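Local coordinates for Iron(3+)-hydroxamate-binding protein FhuD (Bacillus subtilis subsp. subtilis, PDB 3G9Q) that binds iron(3+)-hydroxamate complexes and passes them to the membrane-bound permease of the FhuCBGD importer, as required for ferrichrome and coprogen transport, at residues G169-K174 with G260-I265; T137-A142 with L176-T181; I198-L203 with S228-N233. All coordinates share one frame; numbering follows the deposited sequence.

Contact 1: residues G169-K174 with G260-I265; sequences GSIIYK and GQLEFI
A helix-helix interface built on isoleucines joins the short helix 169-175 to helix 255-270 near the C-terminus: Ile171 and Ile172 come from the first, Leu262 and Ile265 from the second. The axes of the two segments approach to 10.6 Å and run at 50° to each other, and contact between these segments is made by side chains. Ile265 sits at the middle of it. Its CD1, extended anti to CA (chi2 168°), reaches across to Ile171, lying 3.6 Å from Ile171 CG2. The same methyl is 3.7 Å from Ile171 CB. Ile265 CD1 also lies 4.0 Å from Ile172 CG1; these two side chains slide past one another in opposite directions, though the exact placing of their closest methyls is doubtful in the model. Ile171 CG2 also touches Leu262 CD1, at 4.0 Å. One turn before Ile265, the extended side chain of Gln261 crosses Ile171 at about a right angle. Ile172 works on a second front: its CG2 lies 3.8 Å above one face of the Tyr173 ring, offset toward the rim, and its side chain reaches Ile148 and Leu178. Tyr173 OH in turn bonds to Ile148 O on strand 148-154. An alanine in place of Ile172 would probably open a gap beside Ile265 and leave that face of the Tyr173 ring without its methyl neighbour. Buried apolar packing of this kind, with a short helix held between a strand and a long C-terminal helix, belongs to the layered alpha/beta lobe of the iron-siderophore binding proteins of the FhuD fold.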
loop_
_atom_site.group_PDB
_atom_site.type_symbol
_atom_site.label_atom_id
_atom_site.label_comp_id
_atom_site.label_asym_id
_atom_site.label_seq_id
_atom_site.Cartn_x
_atom_site.Cartn_y
_atom_site.Cartn_z
ATOM N N GLY A 169 4.326 6.505 0.400
ATOM C CA GLY A 169 4.410 7.876 0.863
ATOM C C GLY A 169 4.437 8.023 2.372
ATOM O O GLY A 169 5.351 8.640 2.909
ATOM N N SER A 170 3.455 7.458 3.072
ATOM C CA SER A 170 3.429 7.590 4.522
ATOM C C SER A 170 4.614 6.869 5.151
ATOM O O SER A 170 5.065 7.247 6.231
ATOM C CB SER A 170 2.105 7.062 5.111
ATOM O OG SER A 170 2.076 5.643 5.219
ATOM N N ILE A 171 5.131 5.847 4.473
ATOM C CA ILE A 171 6.273 5.095 5.004
ATOM C C ILE A 171 7.537 5.961 4.983
ATOM O O ILE A 171 8.204 6.192 6.008
ATOM C CB ILE A 171 6.583 3.808 4.161
ATOM C CG1 ILE A 171 5.291 3.183 3.617
ATOM C CG2 ILE A 171 7.326 2.802 5.014
ATOM C CD1 ILE A 171 4.218 2.750 4.651
ATOM N N ILE A 172 7.846 6.437 3.783
ATOM C CA ILE A 172 9.027 7.244 3.513
ATOM C C ILE A 172 9.088 8.632 4.144
ATOM O O ILE A 172 10.134 9.034 4.673
ATOM C CB ILE A 172 9.216 7.356 1.997
ATOM C CG1 ILE A 172 9.620 5.970 1.466
ATOM C CG2 ILE A 172 10.193 8.452 1.671
ATOM C CD1 ILE A 172 11.076 5.604 1.707
ATOM N N TYR A 173 7.979 9.360 4.115
ATOM C CA TYR A 173 8.000 10.697 4.659
ATOM C C TYR A 173 7.575 10.846 6.107
ATOM O O TYR A 173 7.801 11.900 6.691
ATOM C CB TYR A 173 7.183 11.626 3.761
ATOM C CG TYR A 173 7.725 11.748 2.352
ATOM C CD1 TYR A 173 6.917 11.463 1.250
ATOM C CD2 TYR A 173 9.054 12.131 2.113
ATOM C CE1 TYR A 173 7.408 11.551 -0.052
ATOM C CE2 TYR A 173 9.556 12.222 0.806
ATOM C CZ TYR A 173 8.720 11.928 -0.265
ATOM O OH TYR A 173 9.191 12.003 -1.553
ATOM N N LYS A 174 6.980 9.805 6.694
ATOM C CA LYS A 174 6.533 9.866 8.096
ATOM C C LYS A 174 7.210 8.840 9.010
ATOM O O LYS A 174 7.787 9.206 10.032
ATOM C CB LYS A 174 5.018 9.653 8.213
ATOM C CG LYS A 174 4.132 10.648 7.501
ATOM C CD LYS A 174 2.681 10.467 7.941
ATOM C CE LYS A 174 2.474 10.925 9.393
ATOM N NZ LYS A 174 2.891 12.354 9.594
ATOM N N GLY A 260 6.208 -5.765 3.323
ATOM C CA GLY A 260 6.909 -6.009 2.074
ATOM C C GLY A 260 7.458 -4.738 1.441
ATOM O O GLY A 260 8.564 -4.730 0.882
ATOM N N GLN A 261 6.679 -3.661 1.524
ATOM C CA GLN A 261 7.087 -2.364 0.978
ATOM C C GLN A 261 8.251 -1.758 1.755
ATOM O O GLN A 261 9.140 -1.172 1.155
ATOM C CB GLN A 261 5.916 -1.374 0.990
ATOM C CG GLN A 261 4.702 -1.828 0.214
ATOM C CD GLN A 261 3.554 -0.846 0.315
ATOM O OE1 GLN A 261 2.516 -1.025 -0.322
ATOM N NE2 GLN A 261 3.730 0.196 1.121
ATOM N N LEU A 262 8.246 -1.891 3.082
ATOM C CA LEU A 262 9.325 -1.329 3.886
ATOM C C LEU A 262 10.609 -2.079 3.642
ATOM O O LEU A 262 11.680 -1.508 3.776
ATOM C CB LEU A 262 9.004 -1.360 5.385
ATOM C CG LEU A 262 10.107 -0.811 6.317
ATOM C CD1 LEU A 262 10.518 0.599 5.922
ATOM C CD2 LEU A 262 9.609 -0.812 7.750
ATOM N N GLU A 263 10.507 -3.356 3.293
ATOM C CA GLU A 263 11.702 -4.153 3.020
ATOM C C GLU A 263 12.302 -3.641 1.705
ATOM O O GLU A 263 13.503 -3.374 1.611
ATOM C CB GLU A 263 11.334 -5.639 2.909
ATOM C CG GLU A 263 12.520 -6.614 2.884
ATOM C CD GLU A 263 12.090 -8.063 2.567
ATOM O OE1 GLU A 263 11.207 -8.606 3.285
ATOM O OE2 GLU A 263 12.638 -8.660 1.602
ATOM N N PHE A 264 11.457 -3.477 0.696
ATOM C CA PHE A 264 11.933 -2.989 -0.584
ATOM C C PHE A 264 12.545 -1.589 -0.485
ATOM O O PHE A 264 13.567 -1.319 -1.115
ATOM C CB PHE A 264 10.800 -2.987 -1.602
ATOM C CG PHE A 264 11.133 -2.254 -2.859
ATOM C CD1 PHE A 264 12.056 -2.762 -3.747
ATOM C CD2 PHE A 264 10.538 -1.036 -3.143
ATOM C CE1 PHE A 264 12.381 -2.068 -4.904
ATOM C CE2 PHE A 264 10.860 -0.335 -4.299
ATOM C CZ PHE A 264 11.783 -0.855 -5.177
ATOM N N ILE A 265 11.910 -0.708 0.289
ATOM C CA ILE A 265 12.398 0.657 0.484
ATOM C C ILE A 265 13.816 0.609 1.093
ATOM O O ILE A 265 14.764 1.189 0.555
ATOM C CB ILE A 265 11.488 1.469 1.472
ATOM C CG1 ILE A 265 10.034 1.540 0.953
ATOM C CG2 ILE A 265 12.098 2.862 1.719
ATOM C CD1 ILE A 265 9.015 2.048 1.968
#

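Contact 2: residues T137-A142 with L176-T181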
loop_
_atom_site.group_PDB
_atom_site.type_symbol
_atom_site.label_atom_id
_atom_site.label_comp_id
_atom_site.label_asym_id
_atom_site.label_seq_id
_atom_site.Cartn_x
_atom_site.Cartn_y
_atom_site.Cartn_z
ATOM N N THR A 137 16.802 4.085 11.555
ATOM C CA THR A 137 18.187 4.342 11.950
ATOM C C THR A 137 19.194 3.787 10.946
ATOM O O THR A 137 20.253 4.374 10.727
ATOM C CB THR A 137 18.479 3.741 13.350
ATOM O OG1 THR A 137 17.505 4.214 14.292
ATOM C CG2 THR A 137 19.864 4.153 13.831
ATOM N N LYS A 138 18.861 2.658 10.332
ATOM C CA LYS A 138 19.742 2.040 9.345
ATOM C C LYS A 138 19.835 2.892 8.079
ATOM O O LYS A 138 20.904 3.019 7.485
ATOM C CB LYS A 138 19.226 0.648 8.999
ATOM C CG LYS A 138 20.274 -0.270 8.426
ATOM C CD LYS A 138 20.053 -0.469 6.946
ATOM C CE LYS A 138 20.395 -1.900 6.529
ATOM N NZ LYS A 138 19.450 -2.891 7.108
ATOM N N ILE A 139 18.701 3.480 7.691
ATOM C CA ILE A 139 18.603 4.328 6.506
ATOM C C ILE A 139 19.237 5.705 6.755
ATOM O O ILE A 139 20.093 6.115 5.987
ATOM C CB ILE A 139 17.103 4.523 6.051
ATOM C CG1 ILE A 139 16.369 3.183 5.965
ATOM C CG2 ILE A 139 17.036 5.158 4.665
ATOM C CD1 ILE A 139 16.979 2.091 5.042
ATOM N N LYS A 140 18.830 6.421 7.807
ATOM C CA LYS A 140 19.401 7.756 8.085
ATOM C C LYS A 140 20.930 7.702 8.082
ATOM O O LYS A 140 21.599 8.684 7.772
ATOM C CB LYS A 140 18.924 8.310 9.444
ATOM C CG LYS A 140 17.406 8.564 9.560
ATOM C CD LYS A 140 16.936 9.849 8.881
ATOM C CE LYS A 140 16.997 11.043 9.827
ATOM N NZ LYS A 140 18.362 11.285 10.370
ATOM N N LYS A 141 21.477 6.541 8.425
ATOM C CA LYS A 141 22.914 6.366 8.448
ATOM C C LYS A 141 23.463 6.312 7.017
ATOM O O LYS A 141 24.487 6.920 6.714
ATOM C CB LYS A 141 23.244 5.088 9.215
ATOM C CG LYS A 141 24.701 4.930 9.604
ATOM C CD LYS A 141 24.917 3.608 10.333
ATOM C CE LYS A 141 24.523 2.416 9.450
ATOM N NZ LYS A 141 24.796 1.090 10.091
ATOM N N ALA A 142 22.766 5.602 6.137
ATOM C CA ALA A 142 23.180 5.465 4.745
ATOM C C ALA A 142 22.845 6.650 3.823
ATOM O O ALA A 142 23.551 6.851 2.836
ATOM C CB ALA A 142 22.593 4.183 4.156
ATOM N N LEU A 176 9.799 6.828 8.245
ATOM C CA LEU A 176 11.242 6.869 8.083
ATOM C C LEU A 176 11.807 8.287 8.220
ATOM O O LEU A 176 13.026 8.490 8.264
ATOM C CB LEU A 176 11.627 6.272 6.727
ATOM C CG LEU A 176 11.320 4.785 6.513
ATOM C CD1 LEU A 176 11.592 4.425 5.073
ATOM C CD2 LEU A 176 12.154 3.926 7.442
ATOM N N GLY A 177 10.907 9.265 8.290
ATOM C CA GLY A 177 11.303 10.657 8.430
ATOM C C GLY A 177 12.318 11.139 7.408
ATOM O O GLY A 177 13.148 12.003 7.707
ATOM N N LEU A 178 12.254 10.586 6.200
ATOM C CA LEU A 178 13.170 10.965 5.139
ATOM C C LEU A 178 12.717 12.294 4.518
ATOM O O LEU A 178 11.529 12.592 4.510
ATOM C CB LEU A 178 13.235 9.832 4.110
ATOM C CG LEU A 178 13.763 8.541 4.747
ATOM C CD1 LEU A 178 13.613 7.341 3.785
ATOM C CD2 LEU A 178 15.202 8.744 5.143
ATOM N N GLN A 179 13.650 13.107 4.025
ATOM C CA GLN A 179 13.264 14.396 3.450
ATOM C C GLN A 179 12.893 14.378 1.972
ATOM O O GLN A 179 13.255 13.460 1.225
ATOM C CB GLN A 179 14.359 15.457 3.655
ATOM C CG GLN A 179 14.415 16.080 5.038
ATOM C CD GLN A 179 15.027 15.148 6.076
ATOM O OE1 GLN A 179 16.224 14.810 6.006
ATOM N NE2 GLN A 179 14.209 14.722 7.045
ATOM N N ALA A 180 12.170 15.423 1.567
ATOM C CA ALA A 180 11.725 15.621 0.185
ATOM C C ALA A 180 12.198 17.002 -0.277
ATOM O O ALA A 180 12.503 17.860 0.555
ATOM C CB ALA A 180 10.207 15.534 0.115
ATOM N N THR A 181 12.284 17.221 -1.586
ATOM C CA THR A 181 12.705 18.544 -2.081
ATOM C C THR A 181 11.652 19.611 -1.718
ATOM O O THR A 181 10.461 19.315 -1.631
ATOM C CB THR A 181 12.951 18.541 -3.633
ATOM O OG1 THR A 181 11.707 18.432 -4.336
ATOM C CG2 THR A 181 13.861 17.374 -4.024
#
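Helix segment 137-142 runs past the irregular chain 176-181, with Ile139 CA 7.9 Å from Leu176 CA and Lys140 CA 7.6 Å from Leu178 CA. Gly177 is where the chain breaks out of the preceding helix; its positive phi of 52° is one that glycine adopts readily, and past it the backbone extends through Leu178 and Gln179. The apolar part of the contact lies between Ile139 and Leu178, whose side chains cross at about a right angle. Ile139 offers its CG2 branch, anti to the backbone N, to the fork of the leucine. That methyl stands 4.1 Å from Leu178 CD2 and nearly as close to Leu178 CD1, so both branches of the fork share it. Leu176 adds its bulk to the same patch. Lys140 contributes through its aliphatic part. Its chain bends at chi2, chi3 and chi4 instead of running straight out, and CD comes 4.2 Å from Leu176 O and 4.3 Å from Leu178 CD2. Lys140 CE comes 4.5 Å from Gly177 O. The methylenes thereby lie alongside the backbone at Leu176 and Gly177, at the partly exposed margin, while Ile139, Leu176 and Leu178 are buried. Beyond this pair of segments, Ile139 also packs on Thr266, Leu269 and Thr270 of helix 255-270, and Leu178 on Ile172 of helix 169-175. Long helix 118-143 and those two helices thus meet here, and Gln179 bonds through its backbone to Ile148, the first residue of strand 148-154.

Contact 3: residues I198-L203 with S228-N233; sequences ISLEKL and SSIWKN
Ile198 closes strand 195-198, and Ser199 opens a type I turn that brings Leu200 and Leu203 against Ser228, Ile230 and Trp231. The turn is closed by Lys202 N bonding to Ser199 O, and Lys202 NZ also bonds to Ser199 OG at 3.2 Å. Leu200 has its CG anti to the backbone N (chi1 -176°), which directs CG toward the start of the short helix. Of its two methyls, CD2 lies 3.4 Å from Ser228 CB and CD1 3.7 Å from Ile230 CG1. Ser228 is the N-cap there, its OG taking a weak bond from Trp231 N at 3.5 Å while also bonding to Val225 O. Next in contact, Leu203 meets Ile230 through its CB, 3.4 Å from Ile230 CD1. Its CD2 approaches the indole at the edge, in the ring plane, 3.6 Å from Trp231 CE3. Leu200 and Leu203 both rest on Ile158 of strand 157-161, whereas Trp231 reaches Ile211 and Ala213 of strand 210-215 and meets the ring of Phe226; the loop and helix 229-232 thus pack together against strands of the five-stranded mixed sheet.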
loop_
_atom_site.group_PDB
_atom_site.type_symbol
_atom_site.label_atom_id
_atom_site.label_comp_id
_atom_site.label_asym_id
_atom_site.label_seq_id
_atom_site.Cartn_x
_atom_site.Cartn_y
_atom_site.Cartn_z
ATOM N N ILE A 198 2.650 16.605 -12.924
ATOM C CA ILE A 198 3.512 17.594 -13.559
ATOM C C ILE A 198 3.898 17.203 -14.979
ATOM O O ILE A 198 3.616 16.092 -15.432
ATOM C CB ILE A 198 4.816 17.833 -12.738
ATOM C CG1 ILE A 198 5.860 16.739 -13.026
ATOM C CG2 ILE A 198 4.493 17.891 -11.265
ATOM C CD1 ILE A 198 7.280 17.065 -12.564
ATOM N N SER A 199 4.535 18.138 -15.677
ATOM C CA SER A 199 4.991 17.908 -17.044
ATOM C C SER A 199 6.422 17.366 -16.987
ATOM O O SER A 199 7.115 17.528 -15.978
ATOM C CB SER A 199 4.970 19.219 -17.829
ATOM O OG SER A 199 5.891 20.145 -17.279
ATOM N N LEU A 200 6.859 16.734 -18.074
ATOM C CA LEU A 200 8.204 16.164 -18.168
ATOM C C LEU A 200 9.279 17.237 -18.074
ATOM O O LEU A 200 10.459 16.936 -17.872
ATOM C CB LEU A 200 8.369 15.420 -19.493
ATOM C CG LEU A 200 9.690 14.686 -19.694
ATOM C CD1 LEU A 200 9.873 13.664 -18.591
ATOM C CD2 LEU A 200 9.699 14.007 -21.047
ATOM N N GLU A 201 8.866 18.489 -18.229
ATOM C CA GLU A 201 9.785 19.617 -18.174
ATOM C C GLU A 201 10.166 20.001 -16.752
ATOM O O GLU A 201 11.308 20.377 -16.483
ATOM C CB GLU A 201 9.163 20.836 -18.872
ATOM C CG GLU A 201 9.448 20.914 -20.376
ATOM C CD GLU A 201 8.641 19.917 -21.199
ATOM O OE1 GLU A 201 9.030 19.660 -22.370
ATOM O OE2 GLU A 201 7.616 19.407 -20.679
ATOM N N LYS A 202 9.199 19.909 -15.848
ATOM C CA LYS A 202 9.419 20.270 -14.459
ATOM C C LYS A 202 9.978 19.132 -13.609
ATOM O O LYS A 202 10.090 19.249 -12.385
ATOM C CB LYS A 202 8.117 20.784 -13.855
ATOM C CG LYS A 202 7.856 22.240 -14.160
ATOM C CD LYS A 202 6.543 22.701 -13.553
ATOM C CE LYS A 202 5.350 22.240 -14.389
ATOM N NZ LYS A 202 5.359 22.879 -15.752
ATOM N N LEU A 203 10.335 18.037 -14.272
ATOM C CA LEU A 203 10.885 16.875 -13.597
ATOM C C LEU A 203 12.157 17.224 -12.814
ATOM O O LEU A 203 12.270 16.897 -11.636
ATOM C CB LEU A 203 11.160 15.770 -14.616
ATOM C CG LEU A 203 11.075 14.345 -14.078
ATOM C CD1 LEU A 203 9.681 14.111 -13.533
ATOM C CD2 LEU A 203 11.386 13.349 -15.183
ATOM N N SER A 228 12.908 9.442 -22.091
ATOM C CA SER A 228 13.214 10.833 -22.380
ATOM C C SER A 228 14.633 11.140 -21.924
ATOM O O SER A 228 15.150 10.544 -20.975
ATOM C CB SER A 228 12.197 11.782 -21.719
ATOM O OG SER A 228 12.211 11.703 -20.307
ATOM N N SER A 229 15.267 12.053 -22.645
ATOM C CA SER A 229 16.631 12.455 -22.362
ATOM C C SER A 229 16.700 13.234 -21.060
ATOM O O SER A 229 17.738 13.266 -20.403
ATOM C CB SER A 229 17.157 13.312 -23.516
ATOM O OG SER A 229 16.294 14.413 -23.774
ATOM N N ILE A 230 15.582 13.853 -20.696
ATOM C CA ILE A 230 15.504 14.653 -19.482
ATOM C C ILE A 230 15.472 13.795 -18.204
ATOM O O ILE A 230 15.962 14.215 -17.150
ATOM C CB ILE A 230 14.284 15.621 -19.549
ATOM C CG1 ILE A 230 13.252 15.268 -18.486
ATOM C CG2 ILE A 230 13.673 15.602 -20.945
ATOM C CD1 ILE A 230 13.515 15.894 -17.127
ATOM N N TRP A 231 14.905 12.593 -18.298
ATOM C CA TRP A 231 14.850 11.687 -17.155
ATOM C C TRP A 231 16.188 10.989 -16.987
ATOM O O TRP A 231 16.695 10.869 -15.876
ATOM C CB TRP A 231 13.754 10.634 -17.344
ATOM C CG TRP A 231 13.927 9.435 -16.456
ATOM C CD1 TRP A 231 14.614 8.291 -16.745
ATOM C CD2 TRP A 231 13.461 9.290 -15.110
ATOM N NE1 TRP A 231 14.607 7.443 -15.664
ATOM C CE2 TRP A 231 13.908 8.031 -14.646
ATOM C CE3 TRP A 231 12.708 10.102 -14.247
ATOM C CZ2 TRP A 231 13.627 7.567 -13.358
ATOM C CZ3 TRP A 231 12.430 9.637 -12.963
ATOM C CH2 TRP A 231 12.889 8.382 -12.534
ATOM N N LYS A 232 16.754 10.523 -18.094
ATOM C CA LYS A 232 18.029 9.833 -18.046
ATOM C C LYS A 232 19.123 10.753 -17.520
ATOM O O LYS A 232 20.089 10.311 -16.903
ATOM C CB LYS A 232 18.383 9.302 -19.437
ATOM C CG LYS A 232 17.403 8.227 -19.910
ATOM C CD LYS A 232 17.918 7.401 -21.096
ATOM C CE LYS A 232 17.795 8.144 -22.417
ATOM N NZ LYS A 232 18.273 7.311 -23.554
ATOM N N ASN A 233 18.943 12.042 -17.745
ATOM C CA ASN A 233 19.909 13.031 -17.317
ATOM C C ASN A 233 19.786 13.463 -15.847
ATOM O O ASN A 233 20.688 14.119 -15.313
ATOM C CB ASN A 233 19.796 14.239 -18.232
ATOM C CG ASN A 233 20.718 15.348 -17.833
ATOM O OD1 ASN A 233 21.909 15.128 -17.593
ATOM N ND2 ASN A 233 20.182 16.556 -17.769
#

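Contacts 1 and 2 are neighbours, their centres 11 Å apart, and share the stretch around helix 169-175: Ile171 O probably bonds to Leu176 N, and Ile172 O to Leu178 N. Their segments alternate along the chain, in the order 137-142, 169-174, 176-181 and 260-265, so the long helix 118-143 and the C-terminal helix 255-270 are tied to the same piece of structure. Contact 3 lies farther out, with centres about 24 Å from contact 1 and 25 Å from contact 2, and touches neither. It falls in sequence between contact 1's two segments and after contact 2. Each has at least one segment touching a strand of the mixed sheet, in one lobe of this two-lobed binding protein.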